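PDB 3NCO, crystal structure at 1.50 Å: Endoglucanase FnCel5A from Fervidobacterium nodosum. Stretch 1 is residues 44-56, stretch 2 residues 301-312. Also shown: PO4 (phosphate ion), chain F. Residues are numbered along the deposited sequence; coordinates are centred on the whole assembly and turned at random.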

# COMPACT_ATOMS: atom_id res chain seq x y z
N ASP A 44 2.12 -20.01 2.02
CA ASP A 44 2.71 -19.68 3.33
C ASP A 44 4.20 -19.45 3.19
O ASP A 44 4.78 -18.63 3.93
CB ASP A 44 2.50 -20.87 4.28
CG ASP A 44 1.06 -20.99 4.78
OD1 ASP A 44 0.19 -20.20 4.35
OD2 ASP A 44 0.83 -21.93 5.63
N GLU A 45 4.85 -20.20 2.29
CA GLU A 45 6.33 -20.09 2.11
C GLU A 45 6.74 -18.69 1.65
O GLU A 45 7.85 -18.27 1.86
CB GLU A 45 6.89 -21.13 1.12
CG GLU A 45 6.42 -20.82 -0.34
CD GLU A 45 6.76 -21.88 -1.38
OE1 GLU A 45 7.77 -21.70 -2.14
OE2 GLU A 45 6.01 -22.91 -1.45
N TYR A 46 5.83 -17.95 1.00
CA TYR A 46 6.17 -16.62 0.50
C TYR A 46 6.69 -15.71 1.61
O TYR A 46 7.61 -14.90 1.39
CB TYR A 46 4.96 -15.95 -0.14
CG TYR A 46 4.56 -16.49 -1.51
CD1 TYR A 46 5.35 -17.43 -2.18
CD2 TYR A 46 3.43 -15.99 -2.14
CE1 TYR A 46 4.97 -17.90 -3.46
CE2 TYR A 46 3.05 -16.43 -3.40
CZ TYR A 46 3.84 -17.35 -4.07
OH TYR A 46 3.44 -17.80 -5.33
N PHE A 47 6.08 -15.85 2.78
CA PHE A 47 6.49 -14.94 3.91
C PHE A 47 7.88 -15.26 4.47
O PHE A 47 8.64 -14.33 4.84
CB PHE A 47 5.41 -14.87 4.98
CG PHE A 47 4.11 -14.37 4.46
CD1 PHE A 47 3.99 -13.05 4.04
CD2 PHE A 47 3.01 -15.21 4.36
CE1 PHE A 47 2.76 -12.56 3.51
CE2 PHE A 47 1.79 -14.75 3.83
CZ PHE A 47 1.67 -13.42 3.43
N LYS A 48 8.22 -16.55 4.50
CA LYS A 48 9.56 -16.96 4.90
C LYS A 48 10.56 -16.45 3.87
O LYS A 48 11.61 -15.96 4.23
CB LYS A 48 9.63 -18.50 5.04
CG LYS A 48 11.03 -19.03 5.31
CD LYS A 48 11.03 -20.55 5.38
CE LYS A 48 12.48 -21.07 5.48
NZ LYS A 48 12.62 -22.55 5.61
N ILE A 49 10.20 -16.54 2.59
CA ILE A 49 11.04 -16.04 1.47
C ILE A 49 11.28 -14.53 1.55
O ILE A 49 12.39 -14.03 1.43
CB ILE A 49 10.39 -16.47 0.15
CG1 ILE A 49 10.55 -17.99 -0.00
CG2 ILE A 49 10.98 -15.77 -1.07
CD1 ILE A 49 9.62 -18.62 -1.02
N ILE A 50 10.19 -13.81 1.73
CA ILE A 50 10.28 -12.37 1.89
C ILE A 50 11.17 -11.96 3.07
O ILE A 50 12.01 -11.05 2.96
CB ILE A 50 8.83 -11.77 2.02
CG1 ILE A 50 8.08 -11.94 0.67
CG2 ILE A 50 8.86 -10.25 2.45
CD1 ILE A 50 6.59 -11.59 0.74
N LYS A 51 10.96 -12.60 4.22
CA LYS A 51 11.73 -12.22 5.41
C LYS A 51 13.19 -12.58 5.18
O LYS A 51 14.05 -11.74 5.45
CB LYS A 51 11.21 -12.94 6.65
CG LYS A 51 12.02 -12.62 7.98
CD LYS A 51 11.84 -11.17 8.41
CE LYS A 51 12.62 -10.84 9.72
NZ LYS A 51 12.23 -9.48 10.19
N GLU A 52 13.47 -13.79 4.65
CA GLU A 52 14.88 -14.20 4.43
C GLU A 52 15.62 -13.22 3.55
O GLU A 52 16.85 -13.00 3.72
CB GLU A 52 15.02 -15.60 3.78
CG GLU A 52 14.34 -16.72 4.49
CD GLU A 52 14.42 -18.08 3.75
OE1 GLU A 52 15.09 -18.98 4.33
OE2 GLU A 52 13.79 -18.27 2.65
N ARG A 53 14.93 -12.66 2.56
CA ARG A 53 15.59 -11.73 1.64
C ARG A 53 15.95 -10.42 2.31
O ARG A 53 16.88 -9.72 1.85
CB ARG A 53 14.74 -11.52 0.37
CG ARG A 53 15.38 -10.60 -0.67
CD ARG A 53 16.75 -11.16 -1.17
NE ARG A 53 17.38 -10.31 -2.18
CZ ARG A 53 18.12 -9.23 -1.88
NH1 ARG A 53 18.32 -8.90 -0.60
NH2 ARG A 53 18.66 -8.48 -2.85
N GLY A 54 15.24 -10.11 3.40
CA GLY A 54 15.60 -8.98 4.24
C GLY A 54 14.58 -7.85 4.27
O GLY A 54 14.85 -6.80 4.84
N PHE A 55 13.39 -8.07 3.68
CA PHE A 55 12.29 -7.10 3.83
C PHE A 55 11.83 -7.05 5.29
O PHE A 55 11.96 -8.07 6.00
CB PHE A 55 11.11 -7.48 2.91
CG PHE A 55 11.44 -7.29 1.44
CD1 PHE A 55 11.39 -6.03 0.88
CD2 PHE A 55 11.85 -8.36 0.66
CE1 PHE A 55 11.70 -5.81 -0.48
CE2 PHE A 55 12.23 -8.18 -0.67
CZ PHE A 55 12.11 -6.90 -1.26
N ASP A 56 11.33 -5.88 5.73
CA ASP A 56 10.83 -5.74 7.10
C ASP A 56 9.34 -5.96 7.23
O ASP A 56 8.87 -6.25 8.33
CB ASP A 56 11.15 -4.34 7.64
CG ASP A 56 12.62 -4.00 7.56
OD1 ASP A 56 13.45 -4.68 8.20
OD2 ASP A 56 12.94 -3.05 6.80
N LEU A 301 9.21 -8.77 -8.18
CA LEU A 301 10.63 -9.01 -7.84
C LEU A 301 11.02 -10.47 -7.80
O LEU A 301 12.23 -10.81 -7.93
CB LEU A 301 11.00 -8.40 -6.46
CG LEU A 301 10.82 -6.87 -6.34
CD1 LEU A 301 11.26 -6.37 -4.97
CD2 LEU A 301 11.64 -6.18 -7.43
N TYR A 302 10.03 -11.33 -7.56
CA TYR A 302 10.32 -12.73 -7.33
C TYR A 302 9.79 -13.56 -8.48
O TYR A 302 8.60 -13.48 -8.81
CB TYR A 302 9.65 -13.15 -6.05
CG TYR A 302 9.99 -14.56 -5.63
CD1 TYR A 302 11.24 -14.87 -5.06
CD2 TYR A 302 9.06 -15.59 -5.78
CE1 TYR A 302 11.55 -16.19 -4.65
CE2 TYR A 302 9.34 -16.90 -5.34
CZ TYR A 302 10.55 -17.20 -4.78
OH TYR A 302 10.78 -18.47 -4.39
N ASP A 303 10.70 -14.35 -9.07
CA ASP A 303 10.34 -15.24 -10.17
C ASP A 303 9.83 -16.56 -9.56
O ASP A 303 10.63 -17.36 -9.04
CB ASP A 303 11.58 -15.52 -11.03
CG ASP A 303 11.26 -16.31 -12.30
OD1 ASP A 303 10.33 -17.14 -12.29
OD2 ASP A 303 11.97 -16.10 -13.32
N ARG A 304 8.50 -16.77 -9.59
CA ARG A 304 7.94 -17.94 -8.92
C ARG A 304 8.38 -19.24 -9.57
O ARG A 304 8.40 -20.29 -8.91
CB ARG A 304 6.42 -17.85 -8.92
CG ARG A 304 5.88 -16.76 -7.98
CD ARG A 304 4.43 -16.51 -8.18
NE ARG A 304 4.22 -15.88 -9.49
CZ ARG A 304 3.02 -15.70 -10.07
NH1 ARG A 304 2.95 -15.09 -11.27
NH2 ARG A 304 1.91 -16.12 -9.49
N TRP A 305 8.71 -19.19 -10.86
CA TRP A 305 9.02 -20.43 -11.60
C TRP A 305 10.41 -20.90 -11.19
O TRP A 305 10.62 -22.10 -10.93
CB TRP A 305 9.03 -20.20 -13.11
CG TRP A 305 9.60 -21.38 -13.79
CD1 TRP A 305 10.91 -21.59 -14.23
CD2 TRP A 305 8.91 -22.57 -14.01
NE1 TRP A 305 11.03 -22.85 -14.75
CE2 TRP A 305 9.80 -23.47 -14.64
CE3 TRP A 305 7.58 -22.97 -13.79
CZ2 TRP A 305 9.43 -24.76 -15.00
CZ3 TRP A 305 7.22 -24.25 -14.15
CH2 TRP A 305 8.13 -25.12 -14.75
N THR A 306 11.36 -19.97 -11.18
CA THR A 306 12.73 -20.32 -10.83
C THR A 306 12.93 -20.30 -9.29
O THR A 306 13.95 -20.83 -8.80
CB THR A 306 13.75 -19.38 -11.54
OG1 THR A 306 13.51 -18.03 -11.14
CG2 THR A 306 13.64 -19.48 -13.08
N LYS A 307 11.95 -19.74 -8.57
CA LYS A 307 12.03 -19.59 -7.12
C LYS A 307 13.29 -18.80 -6.73
O LYS A 307 14.04 -19.16 -5.79
CB LYS A 307 11.97 -20.96 -6.42
CG LYS A 307 10.76 -21.80 -6.87
CD LYS A 307 10.73 -23.18 -6.16
CE LYS A 307 9.99 -23.02 -4.83
NZ LYS A 307 8.49 -23.29 -4.93
N THR A 308 13.50 -17.70 -7.47
CA THR A 308 14.64 -16.80 -7.24
C THR A 308 14.22 -15.35 -7.40
O THR A 308 13.30 -15.03 -8.16
CB THR A 308 15.79 -17.09 -8.23
OG1 THR A 308 15.31 -16.93 -9.58
CG2 THR A 308 16.29 -18.53 -8.05
N TRP A 309 14.93 -14.48 -6.69
CA TRP A 309 14.74 -13.04 -6.87
C TRP A 309 15.40 -12.51 -8.15
O TRP A 309 16.50 -12.96 -8.52
CB TRP A 309 15.31 -12.30 -5.67
CG TRP A 309 14.61 -12.63 -4.38
CD1 TRP A 309 14.97 -13.61 -3.47
CD2 TRP A 309 13.45 -12.00 -3.85
NE1 TRP A 309 14.07 -13.62 -2.42
CE2 TRP A 309 13.14 -12.64 -2.63
CE3 TRP A 309 12.64 -10.95 -4.29
CZ2 TRP A 309 12.04 -12.26 -1.84
CZ3 TRP A 309 11.54 -10.59 -3.53
CH2 TRP A 309 11.26 -11.22 -2.30
N ILE A 310 14.71 -11.60 -8.84
CA ILE A 310 15.25 -10.92 -9.99
C ILE A 310 16.23 -9.90 -9.46
O ILE A 310 15.90 -9.08 -8.60
CB ILE A 310 14.12 -10.23 -10.80
CG1 ILE A 310 13.13 -11.30 -11.30
CG2 ILE A 310 14.69 -9.41 -12.00
CD1 ILE A 310 11.75 -10.73 -11.62
N GLU A 311 17.47 -9.99 -9.95
CA GLU A 311 18.54 -9.12 -9.49
C GLU A 311 19.19 -8.45 -10.70
O GLU A 311 19.32 -9.07 -11.76
CB GLU A 311 19.63 -9.94 -8.76
CG GLU A 311 19.22 -10.51 -7.41
CD GLU A 311 18.96 -9.45 -6.34
OE1 GLU A 311 19.20 -8.25 -6.59
OE2 GLU A 311 18.50 -9.82 -5.23
N PRO A 312 19.66 -7.21 -10.52
CA PRO A 312 19.65 -6.40 -9.28
C PRO A 312 18.37 -5.60 -8.98
O PRO A 312 18.39 -4.77 -8.06
CB PRO A 312 20.83 -5.44 -9.50
CG PRO A 312 20.84 -5.22 -10.98
CD PRO A 312 20.37 -6.51 -11.61
P PO4 F . 6.45 -13.83 -11.59
O1 PO4 F . 7.33 -13.78 -12.85
O2 PO4 F . 6.99 -12.75 -10.62
O3 PO4 F . 5.00 -13.45 -11.95
O4 PO4 F . 6.63 -15.20 -10.95
O HOH W 1 8.22 -19.92 -4.03
O HOH W 2 1.17 -17.28 -6.87
O HOH W 3 14.54 -15.30 0.04

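The strongest polar link is the salt bridge between Arg53 and Glu311, with Arg53 NH2 2.7 Å from Glu311 OE2; Arg53 NE adds a weak hydrogen bond to the same oxygen, at 3.3 Å. The carboxylate sits at the edge of the guanidinium, near its plane, where the N-H groups point. A looser salt bridge lies toward the other end of the helix, where Lys307 NZ approaches Glu45 OE1 at 3.3 Å. Charge pairs thus bracket the contact; Glu45, Lys307 and Glu311 lie at its margins, while Arg53 reaches out from the centre.

Three waters extend the polar network. One donates to Glu45 OE1 and also binds Tyr302 OH; another joins Tyr46 OH to Arg304 NH2. The third donates to Ile49 O and accepts from Trp309 NE1, so the indole N-H is satisfied although it borders apolar packing.

Between these links, a helix through Arg53 packs on a hairpin-like pair of short strands, 302-303 and 308-309, whose backbones are joined by Asp303 N to Thr308 O and Thr308 N to Asp303 O. The spacing is that of side-chain packing: the CA atoms of Arg53 and Trp309 are 8.7 Å apart, those of Ile49 and Lys307 9.3 Å. Glu45, Ile49 and Arg53, four residues apart, all direct CA-to-CB toward the hairpin, one per helical turn.

Trp309 is the centrepiece, with the largest covered area. Arg53 lays its aliphatic stem over one indole face, CG 3.8 Å from the five-membered ring centroid, a CH-pi contact that lets one side chain serve both packing and charge. Ile49 CG2 touches both Trp309 CZ2 (3.7 Å) and Tyr302 CE1 (3.6 Å). Beyond the Schellman turn at Gly54, where at phi 115° and psi 8° a CB would be jammed against Arg53 O, Phe55 CE2 meets Trp309 CH2 at 3.6 Å, and its CZ reaches Leu301 CD1 at 3.8 Å.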